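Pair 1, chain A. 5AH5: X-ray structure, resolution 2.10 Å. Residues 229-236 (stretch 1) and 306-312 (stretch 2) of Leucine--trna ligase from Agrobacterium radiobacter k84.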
# COMPACT_ATOMS: atom_id res chain seq x y z
N GLU A 229 5.99 2.19 36.07
CA GLU A 229 6.64 3.46 36.40
C GLU A 229 6.79 3.56 37.92
O GLU A 229 5.79 3.46 38.64
CB GLU A 229 5.85 4.67 35.85
CG GLU A 229 6.13 4.98 34.38
CD GLU A 229 5.34 6.18 33.86
OE1 GLU A 229 5.66 7.32 34.26
OE2 GLU A 229 4.42 6.00 33.03
N VAL A 230 8.03 3.72 38.38
CA VAL A 230 8.35 3.88 39.81
C VAL A 230 8.88 5.31 40.01
O VAL A 230 9.87 5.69 39.38
CB VAL A 230 9.43 2.88 40.27
CG1 VAL A 230 9.63 2.95 41.78
CG2 VAL A 230 9.07 1.46 39.85
N ARG A 231 8.21 6.08 40.87
CA ARG A 231 8.58 7.48 41.12
C ARG A 231 9.73 7.57 42.13
O ARG A 231 9.70 6.90 43.15
CB ARG A 231 7.36 8.30 41.58
CG ARG A 231 6.23 8.34 40.55
CD ARG A 231 5.15 9.37 40.89
NE ARG A 231 5.64 10.75 40.79
CZ ARG A 231 4.87 11.85 40.80
NH1 ARG A 231 3.54 11.78 40.91
NH2 ARG A 231 5.44 13.05 40.70
N PHE A 232 10.74 8.39 41.83
CA PHE A 232 11.96 8.53 42.65
C PHE A 232 12.16 9.99 43.10
O PHE A 232 12.48 10.85 42.27
CB PHE A 232 13.19 8.06 41.86
CG PHE A 232 13.44 6.57 41.91
CD1 PHE A 232 12.57 5.68 41.31
CD2 PHE A 232 14.59 6.06 42.52
CE1 PHE A 232 12.81 4.31 41.34
CE2 PHE A 232 14.84 4.69 42.56
CZ PHE A 232 13.95 3.82 41.96
N LEU A 233 11.98 10.26 44.40
CA LEU A 233 12.04 11.64 44.94
C LEU A 233 13.48 12.12 45.11
O LEU A 233 14.36 11.32 45.45
CB LEU A 233 11.29 11.77 46.28
CG LEU A 233 9.81 11.33 46.36
CD1 LEU A 233 9.66 10.02 47.14
CD2 LEU A 233 8.93 12.41 46.98
N VAL A 234 13.70 13.42 44.90
CA VAL A 234 15.03 14.06 45.04
C VAL A 234 15.09 14.88 46.35
O VAL A 234 14.12 15.57 46.71
CB VAL A 234 15.37 14.97 43.83
CG1 VAL A 234 16.88 15.17 43.73
CG2 VAL A 234 14.82 14.39 42.53
N GLU A 235 16.24 14.82 47.02
CA GLU A 235 16.38 15.22 48.44
C GLU A 235 15.93 16.64 48.79
O GLU A 235 14.89 16.81 49.42
CB GLU A 235 17.81 15.00 48.92
CG GLU A 235 18.12 13.55 49.21
CD GLU A 235 19.59 13.23 49.09
OE1 GLU A 235 20.10 13.26 47.95
OE2 GLU A 235 20.24 12.96 50.12
N ALA A 236 16.71 17.63 48.37
CA ALA A 236 16.42 19.04 48.66
C ALA A 236 15.59 19.62 47.51
O ALA A 236 16.00 20.61 46.89
CB ALA A 236 17.72 19.82 48.86
N LEU A 306 24.27 14.68 42.78
CA LEU A 306 23.07 14.54 43.63
C LEU A 306 22.66 13.06 43.85
O LEU A 306 23.32 12.13 43.33
CB LEU A 306 21.87 15.37 43.06
CG LEU A 306 22.03 16.78 42.44
CD1 LEU A 306 20.70 17.52 42.41
CD2 LEU A 306 23.08 17.65 43.12
N MET A 307 21.60 12.85 44.64
CA MET A 307 21.08 11.52 44.99
C MET A 307 19.55 11.54 45.20
O MET A 307 18.93 12.60 45.39
CB MET A 307 21.80 10.95 46.22
CG MET A 307 23.18 10.35 45.94
SD MET A 307 23.51 8.78 46.79
CE MET A 307 25.27 8.55 46.47
N VAL A 308 18.97 10.34 45.19
CA VAL A 308 17.55 10.16 44.92
C VAL A 308 17.01 8.88 45.60
O VAL A 308 17.77 7.95 45.84
CB VAL A 308 17.35 10.15 43.38
CG1 VAL A 308 17.74 8.79 42.77
CG2 VAL A 308 15.95 10.57 42.99
N VAL A 309 15.69 8.84 45.87
CA VAL A 309 15.07 7.84 46.79
C VAL A 309 14.16 6.78 46.12
O VAL A 309 13.35 7.09 45.25
CB VAL A 309 14.32 8.58 47.95
CG1 VAL A 309 13.17 7.77 48.57
CG2 VAL A 309 15.31 9.00 49.04
N ASN A 310 14.30 5.54 46.60
CA ASN A 310 13.50 4.36 46.20
C ASN A 310 12.32 4.18 47.19
O ASN A 310 12.54 3.68 48.29
CB ASN A 310 14.46 3.14 46.25
CG ASN A 310 13.81 1.82 45.90
OD1 ASN A 310 12.62 1.59 46.14
ND2 ASN A 310 14.62 0.90 45.36
N PRO A 311 11.07 4.58 46.83
CA PRO A 311 9.98 4.69 47.83
C PRO A 311 9.36 3.38 48.37
O PRO A 311 8.49 3.44 49.24
CB PRO A 311 8.92 5.51 47.09
CG PRO A 311 9.07 5.07 45.69
CD PRO A 311 10.56 4.90 45.48
N LEU A 312 9.78 2.22 47.85
CA LEU A 312 9.58 0.95 48.57
C LEU A 312 10.54 0.93 49.77
O LEU A 312 10.12 1.08 50.92
CB LEU A 312 9.84 -0.28 47.66
CG LEU A 312 10.12 -1.66 48.30
CD1 LEU A 312 8.83 -2.35 48.71
CD2 LEU A 312 10.93 -2.54 47.36

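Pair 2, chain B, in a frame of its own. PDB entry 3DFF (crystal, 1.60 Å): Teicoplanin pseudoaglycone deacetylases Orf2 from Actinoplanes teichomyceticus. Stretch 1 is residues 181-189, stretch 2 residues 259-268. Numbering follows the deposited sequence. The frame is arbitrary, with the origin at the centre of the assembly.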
# COMPACT_ATOMS: atom_id res chain seq x y z
N PRO B 181 -12.48 -0.67 14.00
CA PRO B 181 -11.86 0.65 13.83
C PRO B 181 -10.85 0.60 12.71
O PRO B 181 -10.13 -0.39 12.60
CB PRO B 181 -11.07 0.85 15.12
CG PRO B 181 -11.60 -0.13 16.08
CD PRO B 181 -12.22 -1.25 15.33
N VAL B 182 -10.76 1.68 11.95
CA VAL B 182 -9.83 1.75 10.83
C VAL B 182 -9.13 3.11 10.78
O VAL B 182 -9.72 4.12 11.13
CB VAL B 182 -10.56 1.43 9.50
CG1 VAL B 182 -11.60 2.48 9.15
CG2 VAL B 182 -9.55 1.21 8.36
N ARG B 183 -7.87 3.09 10.36
CA ARG B 183 -7.09 4.31 10.17
C ARG B 183 -6.46 4.22 8.79
O ARG B 183 -6.31 3.12 8.26
CB ARG B 183 -5.98 4.45 11.22
CG ARG B 183 -6.46 4.51 12.67
CD ARG B 183 -5.29 4.67 13.62
NE ARG B 183 -4.64 5.98 13.51
CZ ARG B 183 -5.06 7.09 14.11
NH1 ARG B 183 -6.16 7.07 14.87
NH2 ARG B 183 -4.41 8.23 13.94
N LEU B 184 -6.12 5.38 8.22
CA LEU B 184 -5.38 5.40 6.95
C LEU B 184 -4.01 5.99 7.19
O LEU B 184 -3.88 6.97 7.91
CB LEU B 184 -6.11 6.26 5.93
CG LEU B 184 -7.60 5.96 5.72
CD1 LEU B 184 -8.16 6.84 4.62
CD2 LEU B 184 -7.84 4.49 5.43
N TRP B 185 -2.99 5.42 6.55
CA TRP B 185 -1.66 6.02 6.64
C TRP B 185 -1.44 6.96 5.48
O TRP B 185 -2.10 6.87 4.44
CB TRP B 185 -0.55 4.95 6.69
CG TRP B 185 -0.48 4.06 5.49
CD1 TRP B 185 -0.26 4.43 4.18
CD2 TRP B 185 -0.61 2.63 5.47
NE1 TRP B 185 -0.25 3.31 3.35
CE2 TRP B 185 -0.48 2.20 4.13
CE3 TRP B 185 -0.85 1.68 6.47
CZ2 TRP B 185 -0.54 0.84 3.77
CZ3 TRP B 185 -0.94 0.32 6.09
CH2 TRP B 185 -0.77 -0.07 4.77
N GLU B 186 -0.47 7.85 5.65
CA GLU B 186 -0.09 8.75 4.58
C GLU B 186 0.79 7.99 3.60
O GLU B 186 1.87 7.51 3.98
CB GLU B 186 0.67 9.94 5.20
CG GLU B 186 1.00 11.00 4.21
CD GLU B 186 1.83 12.13 4.81
OE1 GLU B 186 2.72 11.85 5.64
OE2 GLU B 186 1.57 13.29 4.45
N ASP B 187 0.33 7.83 2.35
CA ASP B 187 1.09 7.02 1.37
C ASP B 187 2.46 7.64 1.15
O ASP B 187 2.54 8.80 0.76
CB ASP B 187 0.37 6.91 0.01
CG ASP B 187 -1.07 6.47 0.13
OD1 ASP B 187 -1.39 5.41 -0.46
OD2 ASP B 187 -1.87 7.18 0.78
N LEU B 188 3.51 6.86 1.40
CA LEU B 188 4.88 7.29 1.09
C LEU B 188 5.52 6.41 0.02
O LEU B 188 5.27 5.20 -0.03
CB LEU B 188 5.75 7.27 2.35
CG LEU B 188 5.26 8.15 3.50
CD1 LEU B 188 6.12 7.94 4.73
CD2 LEU B 188 5.31 9.63 3.10
N PRO B 189 6.36 7.00 -0.84
CA PRO B 189 6.78 8.41 -0.81
C PRO B 189 5.83 9.39 -1.51
O PRO B 189 6.13 10.58 -1.57
CB PRO B 189 8.12 8.37 -1.55
CG PRO B 189 7.91 7.31 -2.59
CD PRO B 189 7.04 6.26 -1.92
N GLY B 259 11.42 13.43 16.48
CA GLY B 259 12.27 12.49 15.77
C GLY B 259 11.49 12.02 14.57
O GLY B 259 10.66 12.76 14.02
N TYR B 260 11.73 10.78 14.16
CA TYR B 260 11.01 10.23 13.02
C TYR B 260 9.55 9.94 13.39
O TYR B 260 9.22 9.75 14.57
CB TYR B 260 11.71 8.99 12.47
CG TYR B 260 11.15 8.56 11.15
CD1 TYR B 260 11.39 9.31 9.99
CD2 TYR B 260 10.31 7.45 11.06
CE1 TYR B 260 10.84 8.94 8.78
CE2 TYR B 260 9.76 7.06 9.85
CZ TYR B 260 10.03 7.83 8.72
OH TYR B 260 9.49 7.48 7.51
N GLY B 261 8.66 9.91 12.40
CA GLY B 261 7.27 9.64 12.67
C GLY B 261 6.50 9.39 11.39
O GLY B 261 7.01 9.63 10.29
N GLU B 262 5.27 8.92 11.55
CA GLU B 262 4.39 8.62 10.43
C GLU B 262 3.02 9.21 10.72
O GLU B 262 2.53 9.13 11.86
CB GLU B 262 4.29 7.11 10.23
CG GLU B 262 5.57 6.48 9.68
CD GLU B 262 5.70 4.98 9.91
OE1 GLU B 262 6.52 4.36 9.21
OE2 GLU B 262 5.01 4.43 10.81
N THR B 263 2.42 9.81 9.69
CA THR B 263 1.10 10.42 9.79
C THR B 263 -0.00 9.41 9.45
O THR B 263 0.06 8.75 8.41
CB THR B 263 1.02 11.65 8.87
OG1 THR B 263 2.01 12.61 9.30
CG2 THR B 263 -0.34 12.31 8.92
N THR B 264 -0.99 9.31 10.34
CA THR B 264 -2.19 8.50 10.11
C THR B 264 -3.46 9.27 10.51
O THR B 264 -3.40 10.20 11.31
CB THR B 264 -2.14 7.16 10.90
OG1 THR B 264 -2.11 7.40 12.33
CG2 THR B 264 -0.93 6.31 10.51
N TRP B 265 -4.60 8.90 9.94
CA TRP B 265 -5.86 9.54 10.28
C TRP B 265 -6.87 8.46 10.62
O TRP B 265 -6.92 7.43 9.94
CB TRP B 265 -6.43 10.30 9.09
CG TRP B 265 -5.61 11.42 8.59
CD1 TRP B 265 -5.67 12.73 8.97
CD2 TRP B 265 -4.62 11.35 7.56
NE1 TRP B 265 -4.77 13.48 8.25
CE2 TRP B 265 -4.11 12.65 7.38
CE3 TRP B 265 -4.11 10.30 6.77
CZ2 TRP B 265 -3.10 12.94 6.45
CZ3 TRP B 265 -3.11 10.60 5.83
CH2 TRP B 265 -2.62 11.91 5.69
N PRO B 266 -7.71 8.70 11.64
CA PRO B 266 -8.80 7.75 11.85
C PRO B 266 -9.87 8.01 10.81
O PRO B 266 -10.03 9.15 10.36
CB PRO B 266 -9.31 8.11 13.25
CG PRO B 266 -9.02 9.59 13.36
CD PRO B 266 -7.73 9.81 12.62
N VAL B 267 -10.59 6.97 10.39
CA VAL B 267 -11.72 7.14 9.49
C VAL B 267 -13.00 6.94 10.29
O VAL B 267 -13.18 5.90 10.94
CB VAL B 267 -11.73 6.13 8.34
CG1 VAL B 267 -12.80 6.51 7.33
CG2 VAL B 267 -10.38 6.10 7.68
N VAL B 268 -13.86 7.93 10.24
CA VAL B 268 -15.11 7.89 10.99
C VAL B 268 -16.28 8.12 10.03
O VAL B 268 -16.08 8.45 8.86
CB VAL B 268 -15.09 8.92 12.14
CG1 VAL B 268 -13.90 8.65 13.08
CG2 VAL B 268 -15.04 10.35 11.58
O HOH W 1 -12.97 3.68 12.46
O HOH W 2 3.82 9.90 7.12

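What backbone arrangement do the two pairs share? In each, two segments run side by side in opposite senses, and 14 central residues superpose with an RMSD of 0.9 Å. L233(A) and V309(A) match L184(B) and W265(B), and V234(A) and V308(A) match W185(B) and T264(B). The second set forms an antiparallel, non-hydrogen-bonded bridge in both pairs, with V234(A) CA 4.6 Å from V308(A) CA and W185(B) CA 4.3 Å from T264(B) CA. Pair 1 buries 530 Å² and pair 2 buries 621 Å².

How well is each ladder stitched together? Pair 1 has one hydrogen bond across the stretches, from V309(A) N to L233(A) O at 2.8 Å. In pair 2 the matching residues bond both ways, L184(B) N to W265(B) O at 2.8 Å and W265(B) N to L184(B) O at 2.9 Å. The ladder continues with V267(B) N to V182(B) O at 3.1 Å and E186(B) N to T263(B) O at 3.0 Å. At the position of V267(B), pair 1 has P311(A), whose ring nitrogen carries no hydrogen to donate; instead its CD packs 3.2 Å from R231(A) O. At the other end, the backbone bond of E186(B) has no equivalent at E235(A), whose carboxylate OE1 lies 2.9 Å from M307(A) O. Both are acceptors, so this closeness is no hydrogen bond.

What fills the space beside F232(A) and its counterpart R183(B)? In pair 1 F232(A) CB packs 3.9 Å from V308(A) CG2, and the ring continues past it, with F232(A) CD2 3.2 Å from V309(A) O. Pair 2 puts an arginine and T264(B) at these matched positions. R183(B) NE and NH2 both donate to T264(B) OG1, at 3.1 and 2.9 Å, so one hydroxyl oxygen meets the edge of the guanidinium, while W265(B) C and P266(B) N lie over one of its faces. A phenyl ring and a planar cation thus cover similar ground by different chemistry.

How do the side chains at L233(A), V309(A) and their counterparts pack? L233(A) and V309(A) meet loosely, CD1 to CG1 at 4.4 Å. L184(B) sits almost where L233(A) does, but it packs tightly on V267(B), CG to CG2 at 3.4 Å. The larger W265(B), in place of V309(A), reaches past the end of the other strand to E186(B), where its CH2 is 3.9 Å from E186(B) CB. Water 2 adds a further link there, donating to E186(B) OE1 at 2.7 Å and accepting from T263(B) N at 2.9 Å.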